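Local coordinates for bifunctional GH43-CE protein (Bacteroides eggerthii, PDB 6MLY) that probably hydrolyses xylan-type polysaccharides with a family 43 glycoside hydrolase domain and carries a second, carbohydrate esterase domain, at residues E268-G271 / R275-Y278; I26-P31 / R307-G312; V242-R247 / A264-D269; C448-K453 / L475-T480; S46-M51 / T371-G376. All coordinates share one frame; numbering follows the deposited sequence.

Interaction 1: E268-G271 / R275-Y278; sequences EDCG and RIPY. With EDO (1,2-ethanediol), chain F.
Glu-268 holds CG anti to its backbone nitrogen (chi1 -161°) and runs on extended, which carries its carboxylate out from the sheet face to the phenol of Tyr-278. There Tyr-278 OH gives a weak hydrogen bond to Glu-268 OE1 at 2.8 Å, with the carboxylate and ring planes steeply turned against each other, and Glu-268 CB packs 3.7 Å from CE1 of the same ring. The backbones pair antiparallel. Glu-268 and Ile-276 form a hydrogen-bonded pair, with Glu-268 N reaching Ile-276 O at 3.2 Å and Ile-276 N returning to Glu-268 O at 3.1 Å. Ile-276, on the face of Glu-268, touches Cys-270 CB of the loop with its CD1 at 3.8 Å. The next pair, Asp-269 with Arg-275, is non-hydrogen-bonded, and its side chains run alongside one another on the other face: Asp-269 OD1 lies 3.2 Å from Arg-275 CD, while the charged ends do not meet. Further out, NH1 and NH2 of Arg-275 both donate to O1 of a 1,2-ethanediol, probably from the crystallisation liquor, at the guanidinium edge; the diol also bonds Asp-32. A leucine in place of Arg-275 is likely to leave the diol without this two-pronged grip. The pairing is that of an antiparallel beta hairpin in the family 43 propeller, the side chain of Arg-275 about 9 Å from that of Asp-143, a residue predicted to tune the catalytic site.

Interaction 2: I26-P31 / R307-G312; sequences IYADAP and RGLIPG
Ile-26 meets Leu-309 through its CG2 branch, which lies 3.8 Å from Leu-309 CD2. That branch stands anti to the backbone nitrogen because CG1 takes the position anti to the carbonyl carbon (chi1 -61°), and the two side chains pass at a slant. At Tyr-27 the backbone does the touching: Tyr-27 O comes 3.9 Å from Leu-309 CD2, whereas the ring leads off to Cys-270 and Ile-276. Tyr-27 is also the centre of an inverse gamma turn, closed by a weak bond from Ala-28 N to Ile-26 O at 3.0 Å. The turn is consistent with the way Ile-26 and Ala-28 offer carbons to one methyl, since Ala-28 CB lies 3.7 Å from the same Leu-309 CD2. From Asp-29 onward the segment turns to other partners. Asp-29 OD1 accepts from Arg-275 N and OD2 from Gly-486 N, Ala-30 pairs by backbone with Arg-275, and Pro-31 pairs with Thr-47. Leu-309 thus brings one branch of one residue from the linking loop, which precedes strand 333-335, against the stretch leading into the first propeller strand, 34-38. No hydrogen bond or ion pair crosses between the segments, so the evidence points to dispersion and the burial of apolar carbon as the attraction, with shape rather than directed bonds setting how the two loops meet.

Interaction 3: V242-R247 / A264-D269; sequences VVFQDR and AYLFED
Apolar packing joins Phe-244 to Leu-266: the CD1 methyl of Leu-266 lies 3.8 Å from Phe-244 CD2 and is a little farther from CE2. The methyl approaches the ring obliquely, and the two side chains slant past each other. Phe-244 has CG anti to its backbone nitrogen (chi1 -159°), a turn that lays the ring toward segment 264-269, where it also rests on Val-280 of the adjoining strand.

The second group of contacts is mixed in character, a backbone carbonyl and an aliphatic carbon against the glutamate chain. Arg-247 O lies 3.6 Å from Glu-268 CG, and Arg-247 CB lies 3.7 Å from Glu-268 OE2. None of these is a hydrogen bond.

Charge forms the third group. Arg-247 spends its NE within its own segment, in a salt bridge to Asp-246 OD1 at 3.1 Å with an N-H...O angle of 157°; the nitrogen meets that oxygen from above the carboxylate plane. Glu-268 OE2 is 5.2 Å from Arg-247 NE, so opposite charges are near but unbonded, and any mutual stabilisation is probably long-range. An alanine at Glu-268, lacking the carboxylate, would probably open a gap beside the backbone and CB of Arg-247 and leave Tyr-278 OH without this partner.

The touching parts, 244-247 and 266-268, run 23° apart. Here the loop before strand 250-256 lies against the middle strand of the antiparallel sheet 250-256, 262-269, 275-282, which probably forms most of one blade of the five-bladed beta-propeller characteristic of family 43.

Interaction 4: C448-K453 / L475-T480; sequences CDFRNK and LKMQYT
Sulfur contacts carry this pairing: Met-477 reaches both Cys-448 and Phe-450 with the end of its side chain. The methyl CE lies 3.7 Å from Cys-448 SG, an apolar touch. The sulfur SD lies 4.0 Å from Phe-450 CE1 and 5.0 Å from the ring centroid, at 55° off the ring normal. That is an oblique Met-aromatic contact, neither a stack on the face nor an approach in the ring plane, and the two side chains cross at about a right angle. Phe-450 holds CG anti to its carbonyl carbon (chi1 -57°), a setting that brings the ring end nearer to Met-477 than its CB direction alone would suggest.

Within segment 448-453, polar bonds hold the turn. Asp-449 OD1 accepts from Arg-451 N at 3.3 Å, above its carboxylate plane, which makes an Asx turn, and Arg-451 NE closes a salt bridge to the same OD1 at 2.7 Å. Arg-451 NH2 has a second anionic partner in Asp-516. No hydrogen bond crosses between the segments.

Strands 441-449 and 469-476 belong to one sheet of the concanavalin A-like domain and are separated in it by strand 456-462, so the contact bridges over a strand at the sheet's end. Leu-400, on strand 395-401 of the other sheet, touches both Cys-448 and Met-477, and Met-477 also meets Ala-272 in the turn of the 262-269/275-282 hairpin.

Interaction 5: S46-M51 / T371-G376; sequences STTMHM and TQRTIG
Arg-373 comes to Thr-48 at its far end, and its side chain can be followed outward. From CB the chain starts with CG anti to the carbonyl carbon (chi1 -66°). It continues extended through CG and CD to NE. NE donates to Asp-29 O, which helps to hold the guanidinium. At the tip Arg-373 NH2 lies 3.4 Å from Thr-48 CG2; the methyl sits obliquely to the guanidinium, and the side chains cross at about a right angle, so this is packing without a hydrogen bond.

Thr-48 also begins a type II' beta turn closed by Met-51 N to Thr-48 O at 3.1 Å. Met-51 and Thr-371 reach toward each other, but Met-51 CE is modelled too close to Thr-371 OG1, so its exact place is doubtful; Thr-371 OG1 has its hydrogen bond to Gln-333 O.

The loop follows strand 41-45 of the propeller and runs into strand 51-52, an edge strand of the sheet holding strand 370-373. Strand 333-335 lies between these two, and Gln-333 on it touches Thr-48, Met-51 and Arg-373.

Overall arrangement
Interactions 1, 4 and 5 are buried, whereas 2 and 3 are only partly so. Interactions 1 and 3 share strand 262-269, the first using its backbone in hairpin pairing and the second its side chains against a loop. Interactions 2 and 5 tie the start of the propeller to later segments, and touch one another where Asp-29 and Tyr-27 bond to Arg-373 and Gly-376. Interaction 4 belongs to the concanavalin A-like domain, yet meets interaction 1 through Tyr-479 and interaction 5 through Phe-450. Hydrogen bonding between the segments occurs in the hairpin; the others pack apolar, sulfur or mixed polar-apolar atoms without it.

Interaction 1: E268-G271 / R275-Y278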
# COMPACT_ATOMS: atom_id res chain seq x y z
N GLU A 268 5.20 -19.66 -1.56
CA GLU A 268 5.82 -18.89 -0.46
C GLU A 268 4.78 -17.92 0.11
O GLU A 268 3.83 -17.57 -0.58
CB GLU A 268 7.03 -18.11 -0.98
CG GLU A 268 8.00 -17.66 0.10
CD GLU A 268 8.96 -16.55 -0.33
OE1 GLU A 268 8.70 -15.91 -1.37
OE2 GLU A 268 9.97 -16.33 0.39
N ASP A 269 4.97 -17.50 1.36
CA ASP A 269 4.25 -16.36 1.93
C ASP A 269 5.10 -15.10 1.71
O ASP A 269 5.99 -14.81 2.51
CB ASP A 269 3.95 -16.57 3.42
CG ASP A 269 3.08 -17.79 3.70
OD1 ASP A 269 2.39 -18.23 2.77
OD2 ASP A 269 3.12 -18.28 4.84
N CYS A 270 4.80 -14.36 0.63
CA CYS A 270 5.60 -13.19 0.22
C CYS A 270 4.93 -11.90 0.72
O CYS A 270 4.95 -10.88 0.02
CB CYS A 270 5.77 -13.15 -1.30
SG CYS A 270 7.35 -12.45 -1.86
N GLY A 271 4.36 -11.94 1.92
CA GLY A 271 3.81 -10.75 2.59
C GLY A 271 2.45 -10.33 2.04
O GLY A 271 1.54 -11.15 1.92
N ARG A 275 0.29 -15.18 -1.26
CA ARG A 275 0.96 -16.50 -1.27
C ARG A 275 1.14 -16.96 -2.72
O ARG A 275 0.16 -17.30 -3.39
CB ARG A 275 0.16 -17.48 -0.41
CG ARG A 275 -0.16 -16.95 0.99
CD ARG A 275 -0.69 -18.01 1.94
NE ARG A 275 -2.13 -18.21 1.82
CZ ARG A 275 -2.77 -19.33 2.16
NH1 ARG A 275 -2.10 -20.36 2.65
NH2 ARG A 275 -4.07 -19.43 1.99
N ILE A 276 2.39 -16.95 -3.20
CA ILE A 276 2.70 -16.86 -4.63
C ILE A 276 3.31 -18.17 -5.11
O ILE A 276 4.25 -18.69 -4.51
CB ILE A 276 3.62 -15.64 -4.92
CG1 ILE A 276 4.92 -15.66 -4.12
CG2 ILE A 276 2.88 -14.33 -4.69
CD1 ILE A 276 5.99 -14.77 -4.70
N PRO A 277 2.77 -18.79 -6.19
CA PRO A 277 3.34 -20.00 -6.79
C PRO A 277 4.84 -20.01 -7.12
O PRO A 277 5.38 -19.00 -7.61
CB PRO A 277 2.55 -20.12 -8.10
CG PRO A 277 1.19 -19.58 -7.74
CD PRO A 277 1.50 -18.40 -6.84
N TYR A 278 5.47 -21.16 -6.85
CA TYR A 278 6.88 -21.46 -7.11
C TYR A 278 6.99 -22.82 -7.81
O TYR A 278 6.31 -23.77 -7.43
CB TYR A 278 7.68 -21.51 -5.80
CG TYR A 278 8.23 -20.19 -5.31
CD1 TYR A 278 7.39 -19.13 -5.02
CD2 TYR A 278 9.59 -20.02 -5.09
CE1 TYR A 278 7.89 -17.92 -4.55
CE2 TYR A 278 10.11 -18.82 -4.63
CZ TYR A 278 9.25 -17.76 -4.36
OH TYR A 278 9.74 -16.57 -3.90
C1 EDO F . -4.50 -22.62 3.99
O1 EDO F . -4.12 -22.30 2.64
C2 EDO F . -6.02 -22.70 4.05
O2 EDO F . -6.47 -23.69 3.12

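Interaction 2: I26-P31 / R307-G312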
# COMPACT_ATOMS: atom_id res chain seq x y z
N ILE A 26 4.22 -17.23 -10.90
CA ILE A 26 3.07 -16.35 -10.70
C ILE A 26 3.35 -15.45 -9.49
O ILE A 26 3.29 -15.91 -8.35
CB ILE A 26 1.77 -17.15 -10.52
CG1 ILE A 26 1.44 -18.01 -11.74
CG2 ILE A 26 0.62 -16.21 -10.16
CD1 ILE A 26 0.20 -18.86 -11.59
N TYR A 27 3.64 -14.17 -9.74
CA TYR A 27 3.82 -13.21 -8.66
C TYR A 27 2.44 -12.66 -8.26
O TYR A 27 2.12 -11.50 -8.55
CB TYR A 27 4.79 -12.11 -9.07
CG TYR A 27 5.62 -11.54 -7.94
CD1 TYR A 27 6.95 -11.19 -8.13
CD2 TYR A 27 5.09 -11.37 -6.67
CE1 TYR A 27 7.72 -10.67 -7.10
CE2 TYR A 27 5.84 -10.85 -5.63
CZ TYR A 27 7.16 -10.49 -5.85
OH TYR A 27 7.90 -9.97 -4.83
N ALA A 28 1.63 -13.51 -7.62
CA ALA A 28 0.27 -13.16 -7.20
C ALA A 28 -0.31 -14.28 -6.33
O ALA A 28 0.20 -15.39 -6.30
CB ALA A 28 -0.61 -12.90 -8.40
N ASP A 29 -1.40 -13.95 -5.64
CA ASP A 29 -2.01 -14.78 -4.62
C ASP A 29 -2.79 -15.92 -5.29
O ASP A 29 -3.95 -15.75 -5.68
CB ASP A 29 -2.88 -13.92 -3.70
CG ASP A 29 -3.39 -14.61 -2.44
OD1 ASP A 29 -2.58 -15.26 -1.75
OD2 ASP A 29 -4.59 -14.46 -2.16
N ALA A 30 -2.11 -17.06 -5.46
CA ALA A 30 -2.69 -18.30 -5.97
C ALA A 30 -2.32 -19.44 -5.02
O ALA A 30 -1.51 -20.30 -5.37
CB ALA A 30 -2.20 -18.56 -7.37
N PRO A 31 -2.88 -19.45 -3.79
CA PRO A 31 -2.52 -20.46 -2.79
C PRO A 31 -3.23 -21.81 -2.96
O PRO A 31 -4.29 -21.88 -3.59
CB PRO A 31 -2.98 -19.80 -1.48
CG PRO A 31 -4.17 -18.96 -1.88
CD PRO A 31 -3.85 -18.47 -3.28
N ARG A 307 4.98 -13.90 -20.07
CA ARG A 307 4.36 -12.65 -20.54
C ARG A 307 3.49 -12.06 -19.42
O ARG A 307 2.43 -11.48 -19.68
CB ARG A 307 3.49 -12.88 -21.78
CG ARG A 307 4.09 -13.79 -22.85
CD ARG A 307 3.23 -13.80 -24.10
NE ARG A 307 3.00 -15.14 -24.62
CZ ARG A 307 2.07 -15.98 -24.15
NH1 ARG A 307 1.39 -15.68 -23.06
NH2 ARG A 307 1.82 -17.12 -24.78
N GLY A 308 3.95 -12.22 -18.17
CA GLY A 308 3.37 -11.52 -17.02
C GLY A 308 2.06 -12.14 -16.58
O GLY A 308 1.85 -13.32 -16.77
N LEU A 309 1.18 -11.32 -15.99
CA LEU A 309 -0.10 -11.79 -15.48
C LEU A 309 -1.25 -11.02 -16.14
O LEU A 309 -2.39 -11.12 -15.68
CB LEU A 309 -0.14 -11.62 -13.96
CG LEU A 309 1.09 -12.14 -13.22
CD1 LEU A 309 2.09 -11.02 -12.96
CD2 LEU A 309 0.69 -12.81 -11.91
N ILE A 310 -0.95 -10.27 -17.21
CA ILE A 310 -1.96 -9.52 -17.94
C ILE A 310 -2.02 -10.09 -19.36
O ILE A 310 -1.00 -10.07 -20.05
CB ILE A 310 -1.66 -8.01 -17.92
CG1 ILE A 310 -1.48 -7.49 -16.49
CG2 ILE A 310 -2.73 -7.23 -18.68
CD1 ILE A 310 -1.05 -6.04 -16.40
N PRO A 311 -3.20 -10.58 -19.79
CA PRO A 311 -4.46 -10.48 -19.06
C PRO A 311 -4.96 -11.79 -18.41
O PRO A 311 -6.16 -11.96 -18.22
CB PRO A 311 -5.41 -10.02 -20.17
CG PRO A 311 -4.95 -10.79 -21.39
CD PRO A 311 -3.47 -11.01 -21.17
N GLY A 312 -4.03 -12.69 -18.04
CA GLY A 312 -4.36 -14.07 -17.62
C GLY A 312 -5.03 -14.14 -16.25
O GLY A 312 -6.07 -14.79 -16.09

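Interaction 3: V242-R247 / A264-D269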
# COMPACT_ATOMS: atom_id res chain seq x y z
N VAL A 242 12.85 -35.11 4.64
CA VAL A 242 12.80 -33.68 4.29
C VAL A 242 13.37 -33.54 2.87
O VAL A 242 14.50 -33.94 2.62
CB VAL A 242 13.58 -32.83 5.31
CG1 VAL A 242 13.74 -31.38 4.87
CG2 VAL A 242 12.96 -32.90 6.70
N VAL A 243 12.58 -32.99 1.93
CA VAL A 243 13.02 -32.87 0.53
C VAL A 243 13.30 -31.41 0.16
O VAL A 243 14.11 -31.15 -0.72
CB VAL A 243 12.01 -33.51 -0.44
CG1 VAL A 243 11.60 -34.91 0.00
CG2 VAL A 243 10.79 -32.64 -0.66
N PHE A 244 12.63 -30.44 0.81
CA PHE A 244 12.88 -29.02 0.53
C PHE A 244 12.68 -28.19 1.81
O PHE A 244 11.73 -28.41 2.57
CB PHE A 244 11.99 -28.54 -0.62
CG PHE A 244 12.45 -27.29 -1.33
CD1 PHE A 244 13.79 -27.08 -1.62
CD2 PHE A 244 11.53 -26.34 -1.75
CE1 PHE A 244 14.21 -25.93 -2.28
CE2 PHE A 244 11.95 -25.20 -2.42
CZ PHE A 244 13.28 -25.00 -2.69
N GLN A 245 13.58 -27.22 2.01
CA GLN A 245 13.59 -26.37 3.20
C GLN A 245 14.29 -25.05 2.87
O GLN A 245 15.41 -24.79 3.30
CB GLN A 245 14.26 -27.13 4.35
CG GLN A 245 14.17 -26.41 5.69
CD GLN A 245 14.44 -27.35 6.84
OE1 GLN A 245 13.68 -28.28 7.10
NE2 GLN A 245 15.54 -27.11 7.53
N ASP A 246 13.58 -24.21 2.10
CA ASP A 246 14.15 -23.04 1.45
C ASP A 246 13.10 -21.93 1.45
O ASP A 246 12.16 -21.97 0.66
CB ASP A 246 14.62 -23.42 0.04
CG ASP A 246 15.06 -22.27 -0.86
OD1 ASP A 246 15.40 -21.20 -0.32
OD2 ASP A 246 15.06 -22.47 -2.10
N ARG A 247 13.27 -20.97 2.37
CA ARG A 247 12.43 -19.76 2.50
C ARG A 247 10.97 -20.15 2.82
O ARG A 247 10.04 -19.41 2.47
CB ARG A 247 12.53 -18.90 1.24
CG ARG A 247 13.87 -18.20 1.08
CD ARG A 247 14.02 -17.54 -0.28
NE ARG A 247 14.36 -18.50 -1.32
CZ ARG A 247 14.56 -18.19 -2.59
NH1 ARG A 247 14.44 -16.93 -2.99
NH2 ARG A 247 14.87 -19.13 -3.47
N ALA A 264 8.27 -29.46 -8.87
CA ALA A 264 7.42 -29.40 -7.69
C ALA A 264 6.72 -28.04 -7.66
O ALA A 264 7.40 -27.02 -7.56
CB ALA A 264 8.24 -29.61 -6.45
N TYR A 265 5.39 -28.03 -7.76
CA TYR A 265 4.62 -26.78 -7.63
C TYR A 265 4.37 -26.54 -6.14
O TYR A 265 3.83 -27.41 -5.45
CB TYR A 265 3.34 -26.81 -8.48
CG TYR A 265 2.32 -27.85 -8.10
CD1 TYR A 265 1.34 -27.59 -7.16
CD2 TYR A 265 2.31 -29.09 -8.72
CE1 TYR A 265 0.39 -28.54 -6.83
CE2 TYR A 265 1.37 -30.06 -8.40
CZ TYR A 265 0.40 -29.78 -7.45
OH TYR A 265 -0.53 -30.72 -7.13
N LEU A 266 4.81 -25.36 -5.67
CA LEU A 266 4.77 -24.93 -4.26
C LEU A 266 4.47 -23.43 -4.19
O LEU A 266 4.41 -22.76 -5.22
CB LEU A 266 6.13 -25.22 -3.61
CG LEU A 266 6.69 -26.63 -3.76
CD1 LEU A 266 8.19 -26.65 -3.49
CD2 LEU A 266 5.96 -27.61 -2.85
N PHE A 267 4.33 -22.90 -2.96
CA PHE A 267 4.12 -21.45 -2.78
C PHE A 267 4.83 -20.94 -1.51
O PHE A 267 5.00 -21.68 -0.54
CB PHE A 267 2.62 -21.12 -2.74
CG PHE A 267 1.87 -21.58 -1.51
CD1 PHE A 267 1.92 -20.84 -0.33
CD2 PHE A 267 1.09 -22.72 -1.54
CE1 PHE A 267 1.22 -21.26 0.79
CE2 PHE A 267 0.40 -23.13 -0.41
CZ PHE A 267 0.46 -22.40 0.75
N GLU A 268 5.20 -19.66 -1.56
CA GLU A 268 5.82 -18.89 -0.46
C GLU A 268 4.78 -17.92 0.11
O GLU A 268 3.83 -17.57 -0.58
CB GLU A 268 7.03 -18.11 -0.98
CG GLU A 268 8.00 -17.66 0.10
CD GLU A 268 8.96 -16.55 -0.33
OE1 GLU A 268 8.70 -15.91 -1.37
OE2 GLU A 268 9.97 -16.33 0.39
N ASP A 269 4.97 -17.50 1.36
CA ASP A 269 4.25 -16.36 1.93
C ASP A 269 5.10 -15.10 1.71
O ASP A 269 5.99 -14.81 2.51
CB ASP A 269 3.95 -16.57 3.42
CG ASP A 269 3.08 -17.79 3.70
OD1 ASP A 269 2.39 -18.23 2.77
OD2 ASP A 269 3.12 -18.28 4.84

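Interaction 4: C448-K453 / L475-T480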
# COMPACT_ATOMS: atom_id res chain seq x y z
N CYS A 448 1.04 -0.04 -5.75
CA CYS A 448 1.51 -1.08 -4.84
C CYS A 448 3.01 -1.33 -5.08
O CYS A 448 3.42 -1.63 -6.20
CB CYS A 448 0.78 -2.40 -5.05
SG CYS A 448 -0.98 -2.37 -4.59
N ASP A 449 3.81 -1.20 -4.01
CA ASP A 449 5.22 -1.57 -4.04
C ASP A 449 5.42 -2.74 -3.08
O ASP A 449 5.42 -2.57 -1.86
CB ASP A 449 6.14 -0.39 -3.70
CG ASP A 449 7.60 -0.65 -4.05
OD1 ASP A 449 7.84 -1.57 -4.85
OD2 ASP A 449 8.48 0.07 -3.54
N PHE A 450 5.57 -3.94 -3.67
CA PHE A 450 5.89 -5.16 -2.95
C PHE A 450 7.40 -5.42 -3.02
O PHE A 450 7.91 -6.25 -2.27
CB PHE A 450 5.07 -6.34 -3.50
CG PHE A 450 3.57 -6.14 -3.46
CD1 PHE A 450 2.88 -6.18 -2.26
CD2 PHE A 450 2.85 -5.90 -4.63
CE1 PHE A 450 1.51 -5.99 -2.22
CE2 PHE A 450 1.48 -5.71 -4.58
CZ PHE A 450 0.81 -5.76 -3.38
N ARG A 451 8.12 -4.69 -3.89
CA ARG A 451 9.57 -4.84 -4.07
C ARG A 451 10.24 -5.02 -2.70
O ARG A 451 10.22 -4.12 -1.88
CB ARG A 451 10.19 -3.61 -4.76
CG ARG A 451 9.83 -3.46 -6.23
CD ARG A 451 10.41 -2.22 -6.91
NE ARG A 451 10.06 -0.98 -6.23
CZ ARG A 451 9.71 0.15 -6.84
NH1 ARG A 451 9.70 0.22 -8.16
NH2 ARG A 451 9.35 1.19 -6.12
N ASN A 452 10.81 -6.21 -2.48
CA ASN A 452 11.51 -6.54 -1.23
C ASN A 452 10.58 -6.28 -0.04
O ASN A 452 11.00 -5.79 1.00
CB ASN A 452 12.85 -5.79 -1.12
CG ASN A 452 13.88 -6.24 -2.15
OD1 ASN A 452 15.03 -6.48 -1.81
ND2 ASN A 452 13.47 -6.35 -3.40
N LYS A 453 9.29 -6.60 -0.23
CA LYS A 453 8.26 -6.64 0.81
C LYS A 453 8.15 -5.29 1.54
O LYS A 453 7.81 -5.27 2.72
CB LYS A 453 8.55 -7.78 1.79
CG LYS A 453 8.02 -9.14 1.35
CD LYS A 453 8.96 -10.29 1.63
CE LYS A 453 10.16 -10.31 0.71
NZ LYS A 453 10.90 -11.59 0.79
N LEU A 475 -0.51 3.51 2.76
CA LEU A 475 -1.11 2.35 3.41
C LEU A 475 -0.04 1.28 3.63
O LEU A 475 0.33 0.57 2.69
CB LEU A 475 -2.25 1.81 2.53
CG LEU A 475 -2.96 0.56 3.07
CD1 LEU A 475 -3.81 0.92 4.28
CD2 LEU A 475 -3.80 -0.10 1.99
N LYS A 476 0.45 1.17 4.88
CA LYS A 476 1.38 0.10 5.26
C LYS A 476 0.62 -1.23 5.30
O LYS A 476 0.12 -1.64 6.35
CB LYS A 476 2.05 0.39 6.61
CG LYS A 476 3.04 1.55 6.62
CD LYS A 476 4.07 1.48 5.51
CE LYS A 476 5.23 2.44 5.71
NZ LYS A 476 6.14 2.00 6.79
N MET A 477 0.55 -1.89 4.14
CA MET A 477 -0.15 -3.16 3.97
C MET A 477 0.47 -4.20 4.92
O MET A 477 1.69 -4.31 5.00
CB MET A 477 -0.03 -3.66 2.53
CG MET A 477 -0.82 -2.83 1.52
SD MET A 477 -0.23 -3.07 -0.20
CE MET A 477 -1.83 -3.02 -1.05
N GLN A 478 -0.38 -4.94 5.63
CA GLN A 478 0.04 -6.11 6.41
C GLN A 478 -0.84 -7.32 6.03
O GLN A 478 -2.08 -7.19 5.90
CB GLN A 478 0.00 -5.85 7.91
CG GLN A 478 0.76 -6.90 8.72
CD GLN A 478 0.44 -6.92 10.20
OE1 GLN A 478 -0.17 -6.01 10.75
NE2 GLN A 478 0.87 -7.99 10.86
N TYR A 479 -0.20 -8.48 5.88
CA TYR A 479 -0.87 -9.73 5.55
C TYR A 479 -1.42 -10.35 6.84
O TYR A 479 -0.75 -11.15 7.50
CB TYR A 479 0.09 -10.67 4.83
CG TYR A 479 -0.55 -11.95 4.35
CD1 TYR A 479 -1.32 -11.97 3.20
CD2 TYR A 479 -0.41 -13.13 5.06
CE1 TYR A 479 -1.92 -13.13 2.75
CE2 TYR A 479 -1.01 -14.30 4.63
CZ TYR A 479 -1.77 -14.30 3.47
OH TYR A 479 -2.37 -15.45 3.04
N THR A 480 -2.65 -9.95 7.19
CA THR A 480 -3.32 -10.35 8.43
C THR A 480 -4.22 -11.57 8.16
O THR A 480 -4.53 -11.86 7.00
CB THR A 480 -4.10 -9.16 9.02
OG1 THR A 480 -5.16 -8.78 8.14
CG2 THR A 480 -3.23 -7.95 9.26

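Interaction 5: S46-M51 / T371-G376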
# COMPACT_ATOMS: atom_id res chain seq x y z
N SER A 46 -7.36 -23.91 -7.25
CA SER A 46 -6.81 -22.85 -6.40
C SER A 46 -7.80 -22.48 -5.29
O SER A 46 -8.97 -22.85 -5.33
CB SER A 46 -6.47 -21.66 -7.25
OG SER A 46 -5.47 -20.88 -6.64
N THR A 47 -7.30 -21.74 -4.29
CA THR A 47 -8.10 -21.25 -3.17
C THR A 47 -8.29 -19.73 -3.29
O THR A 47 -7.33 -18.99 -3.53
CB THR A 47 -7.46 -21.61 -1.82
OG1 THR A 47 -7.33 -23.03 -1.72
CG2 THR A 47 -8.26 -21.12 -0.64
N THR A 48 -9.55 -19.29 -3.16
CA THR A 48 -9.94 -17.88 -3.02
C THR A 48 -10.87 -17.69 -1.82
O THR A 48 -11.39 -16.59 -1.62
CB THR A 48 -10.63 -17.36 -4.28
OG1 THR A 48 -11.84 -18.10 -4.47
CG2 THR A 48 -9.75 -17.44 -5.50
N MET A 49 -11.07 -18.75 -1.03
CA MET A 49 -11.80 -18.70 0.24
C MET A 49 -13.19 -18.07 0.02
O MET A 49 -14.05 -18.68 -0.62
CB MET A 49 -11.00 -17.91 1.28
CG MET A 49 -9.75 -18.63 1.75
SD MET A 49 -8.48 -17.51 2.38
CE MET A 49 -7.08 -18.62 2.43
N HIS A 50 -13.36 -16.82 0.48
CA HIS A 50 -14.66 -16.19 0.66
C HIS A 50 -15.09 -15.42 -0.59
O HIS A 50 -16.12 -14.76 -0.57
CB HIS A 50 -14.64 -15.28 1.89
CG HIS A 50 -13.56 -14.25 1.83
ND1 HIS A 50 -12.39 -14.38 2.54
CD2 HIS A 50 -13.44 -13.12 1.10
CE1 HIS A 50 -11.60 -13.37 2.27
NE2 HIS A 50 -12.22 -12.58 1.39
N MET A 51 -14.30 -15.50 -1.67
CA MET A 51 -14.64 -14.85 -2.93
C MET A 51 -15.72 -15.65 -3.67
O MET A 51 -15.88 -16.85 -3.48
CB MET A 51 -13.42 -14.71 -3.84
CG MET A 51 -12.26 -13.96 -3.21
SD MET A 51 -12.69 -12.33 -2.53
CE MET A 51 -12.70 -11.34 -4.02
N THR A 371 -13.58 -7.23 -7.31
CA THR A 371 -12.14 -7.34 -7.05
C THR A 371 -11.38 -8.13 -8.13
O THR A 371 -11.93 -9.04 -8.75
CB THR A 371 -11.87 -8.03 -5.70
OG1 THR A 371 -12.06 -9.43 -5.90
CG2 THR A 371 -12.77 -7.53 -4.59
N GLN A 372 -10.11 -7.76 -8.31
CA GLN A 372 -9.07 -8.56 -8.94
C GLN A 372 -7.89 -8.66 -7.97
O GLN A 372 -7.86 -7.97 -6.96
CB GLN A 372 -8.62 -7.94 -10.27
CG GLN A 372 -9.74 -7.79 -11.29
CD GLN A 372 -9.22 -7.57 -12.69
OE1 GLN A 372 -8.08 -7.89 -13.02
NE2 GLN A 372 -10.08 -7.03 -13.54
N ARG A 373 -6.92 -9.52 -8.28
CA ARG A 373 -5.73 -9.70 -7.44
C ARG A 373 -4.80 -8.49 -7.62
O ARG A 373 -4.90 -7.77 -8.61
CB ARG A 373 -5.02 -11.02 -7.80
CG ARG A 373 -5.81 -12.28 -7.49
CD ARG A 373 -5.14 -13.55 -7.99
NE ARG A 373 -5.86 -14.77 -7.65
CZ ARG A 373 -6.86 -15.29 -8.37
NH1 ARG A 373 -7.13 -14.83 -9.58
NH2 ARG A 373 -7.60 -16.26 -7.87
N THR A 374 -3.93 -8.25 -6.64
CA THR A 374 -2.76 -7.41 -6.84
C THR A 374 -1.64 -8.29 -7.37
O THR A 374 -1.64 -9.49 -7.14
CB THR A 374 -2.34 -6.69 -5.55
OG1 THR A 374 -2.18 -7.66 -4.52
CG2 THR A 374 -3.33 -5.64 -5.11
N ILE A 375 -0.69 -7.69 -8.10
CA ILE A 375 0.38 -8.44 -8.73
C ILE A 375 1.72 -7.83 -8.33
O ILE A 375 1.80 -6.64 -8.05
CB ILE A 375 0.18 -8.49 -10.25
CG1 ILE A 375 0.34 -7.12 -10.91
CG2 ILE A 375 -1.17 -9.12 -10.59
CD1 ILE A 375 0.20 -7.15 -12.42
N GLY A 376 2.76 -8.67 -8.32
CA GLY A 376 4.13 -8.25 -8.03
C GLY A 376 5.00 -8.24 -9.29
O GLY A 376 4.61 -8.80 -10.32